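Local coordinates for protein hypothetic aldehyde deformylating oxygenase (Sulfolobus tokodaii, PDB 5V4T) that probably acts as an aldehyde deformylating oxygenase, a ferritin-like diiron oxidoreductase that holds iron within a bundle of helices, at residues Lys42-Ile46 / Arg97-Asn101; Ile28-Trp32 / Ser81-Leu85; Val166-Phe170 / Lys202-Ile206. All blocks are in the same frame, centred on the assembly; numbering follows the deposited sequence.

Contact 1 of 3, residues Lys42-Ile46 / Arg97-Asn101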
ATOM      1  N   LYS A  42       1.650 -10.974 -16.236  1.00 17.24           N
ATOM      2  CA  LYS A  42       2.806 -11.348 -15.516  1.00 17.49           C
ATOM      3  C   LYS A  42       2.561 -12.468 -14.541  1.00 16.88           C
ATOM      4  O   LYS A  42       3.362 -13.390 -14.420  1.00 14.34           O
ATOM      5  CB  LYS A  42       3.451 -10.141 -14.833  1.00 19.70           C
ATOM      6  CG  LYS A  42       3.829  -9.020 -15.771  1.00 21.18           C
ATOM      7  CD  LYS A  42       4.588  -9.445 -16.965  1.00 22.53           C
ATOM      8  CE  LYS A  42       5.043  -8.193 -17.662  1.00 23.05           C
ATOM      9  NZ  LYS A  42       5.894  -8.602 -18.795  1.00 31.26           N
ATOM     10  N   ALA A  43       1.407 -12.472 -13.868  1.00 15.92           N
ATOM     11  CA  ALA A  43       1.139 -13.551 -12.944  1.00 17.15           C
ATOM     12  C   ALA A  43       0.988 -14.921 -13.628  1.00 16.17           C
ATOM     13  O   ALA A  43       1.361 -15.956 -13.078  1.00 18.42           O
ATOM     14  CB  ALA A  43      -0.055 -13.226 -12.098  1.00 16.69           C
ATOM     15  N   LYS A  44       0.446 -14.938 -14.844  1.00 17.50           N
ATOM     16  CA  LYS A  44       0.323 -16.153 -15.609  1.00 18.65           C
ATOM     17  C   LYS A  44       1.667 -16.696 -16.100  1.00 19.13           C
ATOM     18  O   LYS A  44       1.814 -17.905 -16.301  1.00 21.33           O
ATOM     19  CB  LYS A  44      -0.655 -15.936 -16.767  1.00 18.96           C
ATOM     20  CG  LYS A  44      -2.070 -15.917 -16.270  1.00 20.12           C
ATOM     21  CD  LYS A  44      -3.106 -16.112 -17.379  1.00 25.49           C
ATOM     22  CE  LYS A  44      -2.938 -15.096 -18.446  1.00 27.90           C
ATOM     23  NZ  LYS A  44      -3.954 -15.192 -19.503  1.00 28.32           N
ATOM     24  N   ILE A  45       2.637 -15.802 -16.194  1.00 17.97           N
ATOM     25  CA  ILE A  45       3.981 -16.190 -16.554  1.00 18.42           C
ATOM     26  C   ILE A  45       4.679 -16.867 -15.426  1.00 20.31           C
ATOM     27  O   ILE A  45       5.117 -18.019 -15.556  1.00 20.90           O
ATOM     28  CB  ILE A  45       4.830 -15.028 -17.066  1.00 18.77           C
ATOM     29  CG1 ILE A  45       4.310 -14.602 -18.429  1.00 20.88           C
ATOM     30  CG2 ILE A  45       6.288 -15.525 -17.206  1.00 20.92           C
ATOM     31  CD1 ILE A  45       4.922 -13.328 -18.910  1.00 22.11           C
ATOM     32  N   ILE A  46       4.731 -16.165 -14.291  1.00 22.51           N
ATOM     33  CA  ILE A  46       5.392 -16.678 -13.062  1.00 29.62           C
ATOM     34  C   ILE A  46       4.637 -17.833 -12.445  1.00 29.72           C
ATOM     35  O   ILE A  46       5.225 -18.786 -11.995  1.00 30.38           O
ATOM     36  CB  ILE A  46       5.510 -15.568 -11.961  1.00 32.92           C
ATOM     37  CG1 ILE A  46       6.172 -14.299 -12.453  1.00 39.58           C
ATOM     38  CG2 ILE A  46       6.314 -16.116 -10.785  1.00 40.18           C
ATOM     39  CD1 ILE A  46       7.552 -14.505 -13.009  1.00 42.69           C
ATOM     40  N   ARG A  97      13.369  -5.463 -17.229  1.00 28.06           N
ATOM     41  CA  ARG A  97      13.632  -6.146 -15.950  1.00 25.51           C
ATOM     42  C   ARG A  97      12.369  -6.006 -15.109  1.00 21.92           C
ATOM     43  O   ARG A  97      12.451  -5.609 -13.938  1.00 18.56           O
ATOM     44  CB  ARG A  97      14.831  -5.542 -15.193  1.00 28.05           C
ATOM     45  CG  ARG A  97      16.159  -5.632 -15.923  1.00 32.78           C
ATOM     46  CD  ARG A  97      17.239  -5.120 -15.009  1.00 31.56           C
ATOM     47  NE  ARG A  97      17.642  -6.044 -13.931  1.00 29.15           N
ATOM     48  CZ  ARG A  97      18.843  -5.964 -13.352  1.00 24.89           C
ATOM     49  NH1 ARG A  97      19.653  -5.042 -13.762  1.00 24.42           N
ATOM     50  NH2 ARG A  97      19.258  -6.841 -12.449  1.00 25.13           N
ATOM     51  N   TRP A  98      11.221  -6.382 -15.667  1.00 20.33           N
ATOM     52  CA  TRP A  98       9.942  -6.187 -14.961  1.00 21.02           C
ATOM     53  C   TRP A  98       9.889  -6.931 -13.618  1.00 19.76           C
ATOM     54  O   TRP A  98       9.374  -6.359 -12.639  1.00 18.85           O
ATOM     55  CB  TRP A  98       8.787  -6.567 -15.857  1.00 22.21           C
ATOM     56  CG  TRP A  98       8.713  -8.029 -16.210  1.00 27.16           C
ATOM     57  CD1 TRP A  98       9.100  -8.590 -17.393  1.00 29.86           C
ATOM     58  CD2 TRP A  98       8.068  -9.079 -15.459  1.00 26.54           C
ATOM     59  NE1 TRP A  98       8.791  -9.916 -17.387  1.00 29.22           N
ATOM     60  CE2 TRP A  98       8.171 -10.251 -16.219  1.00 32.76           C
ATOM     61  CE3 TRP A  98       7.449  -9.151 -14.203  1.00 29.76           C
ATOM     62  CZ2 TRP A  98       7.665 -11.471 -15.778  1.00 31.12           C
ATOM     63  CZ3 TRP A  98       6.974 -10.404 -13.746  1.00 31.01           C
ATOM     64  CH2 TRP A  98       7.084 -11.521 -14.547  1.00 32.06           C
ATOM     65  N   ARG A  99      10.483  -8.119 -13.499  1.00 20.58           N
ATOM     66  CA  ARG A  99      10.357  -8.924 -12.259  1.00 19.78           C
ATOM     67  C   ARG A  99      11.039  -8.158 -11.137  1.00 19.54           C
ATOM     68  O   ARG A  99      10.432  -7.898 -10.098  1.00 20.05           O
ATOM     69  CB  ARG A  99      11.039 -10.286 -12.379  1.00 23.46           C
ATOM     70  CG  ARG A  99      10.255 -11.558 -12.163  1.00 32.51           C
ATOM     71  CD  ARG A  99      11.150 -12.757 -12.587  1.00 35.06           C
ATOM     72  NE  ARG A  99      10.536 -13.805 -13.428  1.00 39.44           N
ATOM     73  CZ  ARG A  99      10.478 -13.832 -14.778  1.00 36.31           C
ATOM     74  NH1 ARG A  99      11.006 -12.823 -15.541  1.00 28.51           N
ATOM     75  NH2 ARG A  99       9.846 -14.872 -15.374  1.00 35.78           N
ATOM     76  N   GLU A 100      12.276  -7.760 -11.340  1.00 19.62           N
ATOM     77  CA  GLU A 100      12.985  -6.989 -10.279  1.00 19.42           C
ATOM     78  C   GLU A 100      12.449  -5.556 -10.078  1.00 16.76           C
ATOM     79  O   GLU A 100      12.466  -5.011  -8.918  1.00 17.19           O
ATOM     80  CB  GLU A 100      14.475  -7.017 -10.520  1.00 20.86           C
ATOM     81  CG  GLU A 100      14.915  -8.443 -10.223  1.00 25.55           C
ATOM     82  CD  GLU A 100      16.367  -8.740 -10.441  1.00 30.29           C
ATOM     83  OE1 GLU A 100      17.033  -8.084 -11.277  1.00 33.58           O
ATOM     84  OE2 GLU A 100      16.819  -9.676  -9.767  1.00 25.12           O
ATOM     85  N   ASN A 101      11.996  -4.926 -11.163  1.00 15.20           N
ATOM     86  CA  ASN A 101      11.462  -3.576 -11.047  1.00 15.18           C
ATOM     87  C   ASN A 101      10.150  -3.505 -10.268  1.00 15.11           C
ATOM     88  O   ASN A 101       9.987  -2.679  -9.361  1.00 14.95           O
ATOM     89  CB  ASN A 101      11.300  -2.966 -12.420  1.00 16.11           C
ATOM     90  CG  ASN A 101      12.646  -2.540 -13.016  1.00 18.03           C
ATOM     91  OD1 ASN A 101      13.643  -2.455 -12.273  1.00 19.85           O
ATOM     92  ND2 ASN A 101      12.697  -2.273 -14.353  1.00 19.19           N
TER
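Lys42 lies along the indole of Trp98 in a surface cation-pi contact of the ferritin-like helical bundle, joining the last turn of helix 34-46 to the first turn of helix 98-128. The lysine chain runs across one ring face from the benzene half to the pyrrole half. Its CD sits 3.7 Å from the centroid of the six-membered ring, a CH-pi contact almost on the ring normal. Beyond it, NZ reaches 3.5 Å from the centroid of the five-membered ring, where the ammonium charge faces the pi cloud; NZ and the indole NE1 are both donors and make no bond to each other. Trp98 has CG between its backbone N and carbonyl carbon (chi1 66°), which swings the indole toward helix 34-46. CB of Arg99 lies over the rim of the opposite ring face. Replacing Trp98 with alanine would remove the face under the Lys42 chain, and the ammonium would probably lose its aromatic partner while a gap opened beside Ile46. Phe93 of helix 80-93 also touches Lys42. At the far rim of the indole, Ile46 presents CG1 in the ring plane, 3.6 Å from Trp98 CH2.

Contact 2 of 3, residues Ile28-Trp32 / Ser81-Leu85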
ATOM      1  N   ILE A  28      -9.315   8.195  -8.785  1.00 29.09           N
ATOM      2  CA  ILE A  28      -8.466   8.169  -9.975  1.00 34.72           C
ATOM      3  C   ILE A  28      -8.014   6.806 -10.482  1.00 37.28           C
ATOM      4  O   ILE A  28      -7.077   6.739 -11.282  1.00 41.70           O
ATOM      5  CB  ILE A  28      -7.214   9.029  -9.791  1.00 36.16           C
ATOM      6  CG1 ILE A  28      -6.463   8.601  -8.531  1.00 39.56           C
ATOM      7  CG2 ILE A  28      -7.564  10.515  -9.786  1.00 40.95           C
ATOM      8  CD1 ILE A  28      -5.050   9.121  -8.508  1.00 41.47           C
ATOM      9  N   MET A  29      -8.664   5.725 -10.077  1.00 37.65           N
ATOM     10  CA  MET A  29      -8.116   4.398 -10.410  1.00 39.86           C
ATOM     11  C   MET A  29      -8.182   4.028 -11.907  1.00 38.98           C
ATOM     12  O   MET A  29      -7.307   3.256 -12.403  1.00 31.07           O
ATOM     13  CB  MET A  29      -8.735   3.298  -9.541  1.00 42.30           C
ATOM     14  CG  MET A  29     -10.206   3.025  -9.744  1.00 46.86           C
ATOM     15  SD  MET A  29     -10.712   1.973  -8.366  1.00 60.75           S
ATOM     16  CE  MET A  29      -9.435   0.718  -8.329  1.00 52.11           C
ATOM     17  N   ASP A  30      -9.184   4.571 -12.626  1.00 36.77           N
ATOM     18  CA  ASP A  30      -9.227   4.453 -14.125  1.00 37.90           C
ATOM     19  C   ASP A  30      -7.924   4.853 -14.828  1.00 31.70           C
ATOM     20  O   ASP A  30      -7.616   4.354 -15.919  1.00 29.67           O
ATOM     21  CB  ASP A  30     -10.352   5.302 -14.699  1.00 41.45           C
ATOM     22  CG  ASP A  30     -11.723   4.677 -14.488  1.00 50.41           C
ATOM     23  OD1 ASP A  30     -11.852   3.700 -13.702  1.00 57.18           O
ATOM     24  OD2 ASP A  30     -12.682   5.164 -15.118  1.00 55.64           O
ATOM     25  N   ARG A  31      -7.171   5.775 -14.223  1.00 29.18           N
ATOM     26  CA  ARG A  31      -5.831   6.149 -14.739  1.00 27.02           C
ATOM     27  C   ARG A  31      -4.926   4.940 -14.994  1.00 26.76           C
ATOM     28  O   ARG A  31      -4.130   4.908 -15.947  1.00 28.03           O
ATOM     29  CB  ARG A  31      -5.123   7.121 -13.775  1.00 26.08           C
ATOM     30  CG  ARG A  31      -3.807   7.672 -14.286  1.00 25.43           C
ATOM     31  CD  ARG A  31      -3.219   8.626 -13.240  1.00 26.62           C
ATOM     32  NE  ARG A  31      -1.969   9.213 -13.659  1.00 26.32           N
ATOM     33  CZ  ARG A  31      -1.823  10.402 -14.238  1.00 31.98           C
ATOM     34  NH1 ARG A  31      -2.851  11.176 -14.521  1.00 37.85           N
ATOM     35  NH2 ARG A  31      -0.619  10.822 -14.549  1.00 34.90           N
ATOM     36  N   TRP A  32      -5.067   3.940 -14.132  1.00 24.46           N
ATOM     37  CA  TRP A  32      -4.193   2.792 -14.141  1.00 25.80           C
ATOM     38  C   TRP A  32      -4.963   1.506 -14.465  1.00 29.58           C
ATOM     39  O   TRP A  32      -4.588   0.399 -14.061  1.00 26.50           O
ATOM     40  CB  TRP A  32      -3.505   2.682 -12.754  1.00 23.29           C
ATOM     41  CG  TRP A  32      -2.710   3.896 -12.378  1.00 22.30           C
ATOM     42  CD1 TRP A  32      -1.619   4.423 -13.035  1.00 21.92           C
ATOM     43  CD2 TRP A  32      -2.893   4.685 -11.205  1.00 20.82           C
ATOM     44  NE1 TRP A  32      -1.169   5.542 -12.363  1.00 22.98           N
ATOM     45  CE2 TRP A  32      -1.944   5.729 -11.246  1.00 21.75           C
ATOM     46  CE3 TRP A  32      -3.822   4.677 -10.179  1.00 22.58           C
ATOM     47  CZ2 TRP A  32      -1.857   6.691 -10.258  1.00 21.98           C
ATOM     48  CZ3 TRP A  32      -3.738   5.633  -9.191  1.00 22.12           C
ATOM     49  CH2 TRP A  32      -2.768   6.647  -9.249  1.00 23.79           C
ATOM     50  N   SER A  81       2.710  12.682  -5.302  1.00 22.55           N
ATOM     51  CA  SER A  81       3.753  11.652  -5.214  1.00 21.15           C
ATOM     52  C   SER A  81       3.160  10.239  -5.298  1.00 20.07           C
ATOM     53  O   SER A  81       3.841   9.293  -5.766  1.00 20.19           O
ATOM     54  CB  SER A  81       4.591  11.820  -3.938  1.00 22.84           C
ATOM     55  OG  SER A  81       5.474  12.976  -4.039  1.00 25.07           O
ATOM     56  N   TYR A  82       1.927  10.068  -4.842  1.00 20.93           N
ATOM     57  CA  TYR A  82       1.253   8.756  -4.983  1.00 19.67           C
ATOM     58  C   TYR A  82       0.951   8.490  -6.441  1.00 21.47           C
ATOM     59  O   TYR A  82       1.105   7.382  -6.978  1.00 18.49           O
ATOM     60  CB  TYR A  82      -0.037   8.781  -4.157  1.00 18.27           C
ATOM     61  CG  TYR A  82      -0.887   7.557  -4.277  1.00 19.33           C
ATOM     62  CD1 TYR A  82      -1.745   7.365  -5.344  1.00 19.54           C
ATOM     63  CD2 TYR A  82      -0.813   6.559  -3.299  1.00 19.46           C
ATOM     64  CE1 TYR A  82      -2.524   6.237  -5.416  1.00 21.25           C
ATOM     65  CE2 TYR A  82      -1.593   5.421  -3.385  1.00 18.90           C
ATOM     66  CZ  TYR A  82      -2.420   5.261  -4.418  1.00 19.36           C
ATOM     67  OH  TYR A  82      -3.194   4.129  -4.462  1.00 22.12           O
ATOM     68  N   ILE A  83       0.475   9.534  -7.125  1.00 18.79           N
ATOM     69  CA  ILE A  83       0.217   9.388  -8.552  1.00 20.77           C
ATOM     70  C   ILE A  83       1.494   9.007  -9.343  1.00 19.35           C
ATOM     71  O   ILE A  83       1.470   8.120 -10.203  1.00 19.99           O
ATOM     72  CB  ILE A  83      -0.489  10.683  -9.088  1.00 23.57           C
ATOM     73  CG1 ILE A  83      -1.855  10.825  -8.451  1.00 27.25           C
ATOM     74  CG2 ILE A  83      -0.583  10.632 -10.583  1.00 23.84           C
ATOM     75  CD1 ILE A  83      -2.481  12.198  -8.539  1.00 33.51           C
ATOM     76  N   LYS A  84       2.626   9.632  -8.998  1.00 19.02           N
ATOM     77  CA  LYS A  84       3.921   9.298  -9.575  1.00 20.59           C
ATOM     78  C   LYS A  84       4.323   7.846  -9.292  1.00 19.66           C
ATOM     79  O   LYS A  84       4.869   7.149 -10.134  1.00 20.03           O
ATOM     80  CB  LYS A  84       4.959  10.249  -9.030  1.00 25.12           C
ATOM     81  CG  LYS A  84       6.278  10.129  -9.737  1.00 30.64           C
ATOM     82  CD  LYS A  84       7.146  11.338  -9.460  1.00 37.49           C
ATOM     83  CE  LYS A  84       8.285  11.320 -10.466  1.00 42.96           C
ATOM     84  NZ  LYS A  84       9.400  12.167  -9.993  1.00 46.19           N
ATOM     85  N   LEU A  85       4.073   7.383  -8.070  1.00 17.75           N
ATOM     86  CA  LEU A  85       4.459   6.039  -7.736  1.00 18.18           C
ATOM     87  C   LEU A  85       3.805   5.050  -8.642  1.00 16.93           C
ATOM     88  O   LEU A  85       4.442   4.169  -9.174  1.00 16.98           O
ATOM     89  CB  LEU A  85       4.121   5.747  -6.238  1.00 17.96           C
ATOM     90  CG  LEU A  85       4.393   4.315  -5.753  1.00 19.41           C
ATOM     91  CD1 LEU A  85       5.848   4.051  -5.674  1.00 19.64           C
ATOM     92  CD2 LEU A  85       3.775   4.154  -4.367  1.00 19.55           C
TER
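Arg31 and Trp32 grip the carboxylate of Asp87, one turn beyond Ile83 on helix 80-93: Arg31 NH2 forms a salt bridge to Asp87 OD2, and Trp32 NE1 donates a hydrogen bond to Asp87 OD1. This two-handed hold fixes 28-32, part of the loop joining helices 10-23 and 34-46, on helix 80-93 of the ferritin-like bundle, while the direct contact with 81-85 is mainly apolar. Ile83 is its centre, touched by three side chains of the loop. Arg31 reaches across fully extended, with CG anti to the backbone N (chi1 -174°), and lays one face of its guanidinium over Ile83 CG2, which lies 3.7 Å from Arg31 NE. The methyl is offset toward the rim of the flat group, so the planar cation packs on carbon with its face, while NH2 at its edge is held by Asp87. Ile28 crosses Ile83 at about a right angle, its CD1 3.6 Å from Ile83 CG1. The indole of Trp32 comes edge-on to the helix backbone: CZ2 is 3.6 Å from Ile83 O, near the ring plane. Trp32 CH2 meets Tyr82 CE1 at 3.9 Å, the two side chains passing at a slant. Arg31 CD lies over the rim of one indole face, so the arginine's aliphatic chain packs on the ring while its guanidinium reaches Asp87. Residues 29-31 form a 3-10 turn, with Trp32 N bonded to Met29 O at 2.9 Å. Tyr82 turns its hydroxyl to the backbone O of His22, near the end of helix 10-23, and its side chain is about 12 Å from the bound iron. Helix 80-93 is flanked on one side by this loop; elsewhere Ser81 and Leu85 pack on helix 159-179, and Leu85 also meets Thr110 and Leu114 of helix 98-128.

Contact 3 of 3, residues Val166-Phe170 / Lys202-Ile206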
ATOM      1  N   VAL A 166      15.517   0.143  -4.085  1.00 14.36           N
ATOM      2  CA  VAL A 166      14.840   0.492  -2.836  1.00 14.89           C
ATOM      3  C   VAL A 166      15.294   1.888  -2.411  1.00 16.94           C
ATOM      4  O   VAL A 166      14.492   2.731  -2.050  1.00 14.25           O
ATOM      5  CB  VAL A 166      14.997  -0.574  -1.742  1.00 15.49           C
ATOM      6  CG1 VAL A 166      14.398  -0.102  -0.433  1.00 16.96           C
ATOM      7  CG2 VAL A 166      14.307  -1.850  -2.197  1.00 16.29           C
ATOM      8  N   GLU A 167      16.607   2.089  -2.412  1.00 15.85           N
ATOM      9  CA  GLU A 167      17.178   3.362  -2.009  1.00 17.30           C
ATOM     10  C   GLU A 167      16.683   4.507  -2.907  1.00 16.28           C
ATOM     11  O   GLU A 167      16.408   5.640  -2.436  1.00 19.86           O
ATOM     12  CB  GLU A 167      18.701   3.250  -1.967  1.00 18.62           C
ATOM     13  CG  GLU A 167      19.170   2.327  -0.855  1.00 20.80           C
ATOM     14  CD  GLU A 167      20.644   1.970  -0.848  1.00 24.31           C
ATOM     15  OE1 GLU A 167      21.308   1.986  -1.893  1.00 26.39           O
ATOM     16  OE2 GLU A 167      21.117   1.580   0.233  1.00 24.90           O
ATOM     17  N   GLU A 168      16.547   4.262  -4.211  1.00 16.91           N
ATOM     18  CA  GLU A 168      16.140   5.308  -5.137  1.00 19.25           C
ATOM     19  C   GLU A 168      14.722   5.712  -4.995  1.00 18.39           C
ATOM     20  O   GLU A 168      14.393   6.872  -5.134  1.00 18.29           O
ATOM     21  CB  GLU A 168      16.444   4.877  -6.591  1.00 23.29           C
ATOM     22  CG  GLU A 168      17.955   4.803  -6.767  1.00 31.35           C
ATOM     23  CD  GLU A 168      18.384   4.212  -8.092  1.00 38.28           C
ATOM     24  OE1 GLU A 168      17.480   3.875  -8.906  1.00 43.47           O
ATOM     25  OE2 GLU A 168      19.630   4.046  -8.249  1.00 44.29           O
ATOM     26  N   LEU A 169      13.871   4.752  -4.627  1.00 17.10           N
ATOM     27  CA  LEU A 169      12.451   4.976  -4.592  1.00 16.00           C
ATOM     28  C   LEU A 169      11.938   5.354  -3.200  1.00 15.00           C
ATOM     29  O   LEU A 169      10.880   5.958  -3.087  1.00 16.28           O
ATOM     30  CB  LEU A 169      11.732   3.709  -5.027  1.00 17.81           C
ATOM     31  CG  LEU A 169      11.891   3.356  -6.515  1.00 20.38           C
ATOM     32  CD1 LEU A 169      11.554   1.897  -6.699  1.00 24.16           C
ATOM     33  CD2 LEU A 169      10.960   4.236  -7.294  1.00 23.73           C
ATOM     34  N   PHE A 170      12.746   5.128  -2.204  1.00 16.73           N
ATOM     35  CA  PHE A 170      12.321   5.456  -0.863  1.00 15.13           C
ATOM     36  C   PHE A 170      11.932   6.955  -0.698  1.00 17.20           C
ATOM     37  O   PHE A 170      10.960   7.240  -0.025  1.00 17.58           O
ATOM     38  CB  PHE A 170      13.407   5.055   0.132  1.00 17.97           C
ATOM     39  CG  PHE A 170      13.049   5.319   1.565  1.00 16.05           C
ATOM     40  CD1 PHE A 170      12.181   4.473   2.235  1.00 16.53           C
ATOM     41  CD2 PHE A 170      13.611   6.383   2.257  1.00 16.53           C
ATOM     42  CE1 PHE A 170      11.797   4.737   3.548  1.00 15.91           C
ATOM     43  CE2 PHE A 170      13.265   6.597   3.582  1.00 17.85           C
ATOM     44  CZ  PHE A 170      12.341   5.798   4.196  1.00 16.43           C
ATOM     45  N   LYS A 202      12.677   0.383   5.716  1.00 14.40           N
ATOM     46  CA  LYS A 202      13.615   0.364   4.576  1.00 15.22           C
ATOM     47  C   LYS A 202      14.839  -0.459   4.927  1.00 14.16           C
ATOM     48  O   LYS A 202      15.247  -1.313   4.175  1.00 14.27           O
ATOM     49  CB  LYS A 202      14.019   1.771   4.221  1.00 16.82           C
ATOM     50  CG  LYS A 202      14.953   1.909   2.998  1.00 18.61           C
ATOM     51  CD  LYS A 202      15.658   3.250   3.036  1.00 20.39           C
ATOM     52  CE  LYS A 202      16.955   3.190   2.300  1.00 25.75           C
ATOM     53  NZ  LYS A 202      17.671   4.484   2.483  1.00 24.78           N
ATOM     54  N   LYS A 203      15.459  -0.189   6.079  1.00 14.65           N
ATOM     55  CA  LYS A 203      16.607  -0.937   6.528  1.00 14.21           C
ATOM     56  C   LYS A 203      16.325  -2.413   6.675  1.00 15.16           C
ATOM     57  O   LYS A 203      17.077  -3.282   6.220  1.00 15.57           O
ATOM     58  CB  LYS A 203      17.122  -0.353   7.856  1.00 16.05           C
ATOM     59  CG  LYS A 203      17.782   0.976   7.606  1.00 21.44           C
ATOM     60  CD  LYS A 203      18.458   1.508   8.850  1.00 25.01           C
ATOM     61  CE  LYS A 203      19.417   2.629   8.484  1.00 31.65           C
ATOM     62  NZ  LYS A 203      20.170   3.112   9.694  1.00 36.04           N
ATOM     63  N   ALA A 204      15.164  -2.740   7.222  1.00 15.52           N
ATOM     64  CA  ALA A 204      14.771  -4.151   7.404  1.00 16.65           C
ATOM     65  C   ALA A 204      14.614  -4.869   6.066  1.00 15.37           C
ATOM     66  O   ALA A 204      15.051  -5.987   5.928  1.00 16.43           O
ATOM     67  CB  ALA A 204      13.445  -4.179   8.143  1.00 17.97           C
ATOM     68  N   ARG A 205      13.985  -4.221   5.090  1.00 14.22           N
ATOM     69  CA  ARG A 205      13.774  -4.852   3.789  1.00 16.46           C
ATOM     70  C   ARG A 205      15.091  -5.034   3.093  1.00 14.76           C
ATOM     71  O   ARG A 205      15.356  -6.113   2.525  1.00 15.49           O
ATOM     72  CB  ARG A 205      12.810  -4.112   2.887  1.00 17.70           C
ATOM     73  CG  ARG A 205      11.441  -3.786   3.527  1.00 21.51           C
ATOM     74  CD  ARG A 205      10.702  -4.992   4.145  1.00 20.83           C
ATOM     75  NE  ARG A 205       9.396  -4.559   4.734  1.00 23.42           N
ATOM     76  CZ  ARG A 205       8.559  -5.338   5.465  1.00 23.96           C
ATOM     77  NH1 ARG A 205       8.912  -6.583   5.764  1.00 24.37           N
ATOM     78  NH2 ARG A 205       7.382  -4.870   5.926  1.00 25.16           N
ATOM     79  N   ILE A 206      15.940  -4.014   3.156  1.00 13.96           N
ATOM     80  CA  ILE A 206      17.292  -4.148   2.594  1.00 14.28           C
ATOM     81  C   ILE A 206      18.100  -5.239   3.264  1.00 14.94           C
ATOM     82  O   ILE A 206      18.780  -6.021   2.594  1.00 16.21           O
ATOM     83  CB  ILE A 206      18.055  -2.805   2.597  1.00 14.76           C
ATOM     84  CG1 ILE A 206      17.385  -1.851   1.616  1.00 16.01           C
ATOM     85  CG2 ILE A 206      19.539  -3.061   2.310  1.00 15.19           C
ATOM     86  CD1 ILE A 206      17.854  -0.424   1.697  1.00 17.97           C
TER
HETATM   87  O   HOH W   1      16.977   6.137   0.262  1.00 22.70           O
HETATM   88  O   HOH W   2      20.248   2.890   2.424  1.00 31.39           O
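Lys202 and Phe170 both place CG anti to the backbone N (chi1 -177° and -178°), which sends the lysine chain from helix 191-211 over a face of the phenyl ring on helix 159-179. Lys202 CD stands 3.8 Å from the ring centroid, a CH-pi contact offset toward the rim, with its nearest ring atom Phe170 CG at 3.6 Å. Lys202 stays extended past the ring, and its NZ donates to two waters that link it to Glu167. One water, 2.9 Å from NZ, donates to the backbone O of Glu167; the other donates to Glu167 OE2. This second water bridges ammonium and carboxylate, whose Lys202 NZ and Glu167 OE2 are 5.0 Å apart, not in direct contact. Beside this polar rim, Val166 CG1 lies 4.0 Å from Ile206 CG1, and Ile206 CD1 packs on Glu167 CG. The arrangement is antiparallel packing of two helices of the ferritin-like bundle, at its outer C-terminal helix, the short segments running at 160° with axes 11.2 Å apart. Inward of it lies helix 98-128, whose Met108 and Ile109 touch Val166 and whose Gly112 O accepts a hydrogen bond from Arg205 NE, so helix 191-211 packs against both helix 159-179 and helix 98-128.

Contacts 1 and 2 interleave along the chain: 28-32 and 42-46 come first, separated by the start of helix 34-46, then 81-85 and 97-101 on the consecutive helices 80-93 and 98-128. Contact 3 follows both, joining helices 159-179 and 191-211. The three centres are 20 to 21 Å apart, and none touches another. Helix 98-128 takes part in contact 1, borders contacts 2 and 3, and supplies Glu111 to the iron site completed by Glu57, Glu145 and His148. Side chains of each contact come within about 10 to 12 Å of an iron-binding residue, so the contacts join helices next to the metal site, of which only helix 98-128 supplies a ligand, and no contact forms the site.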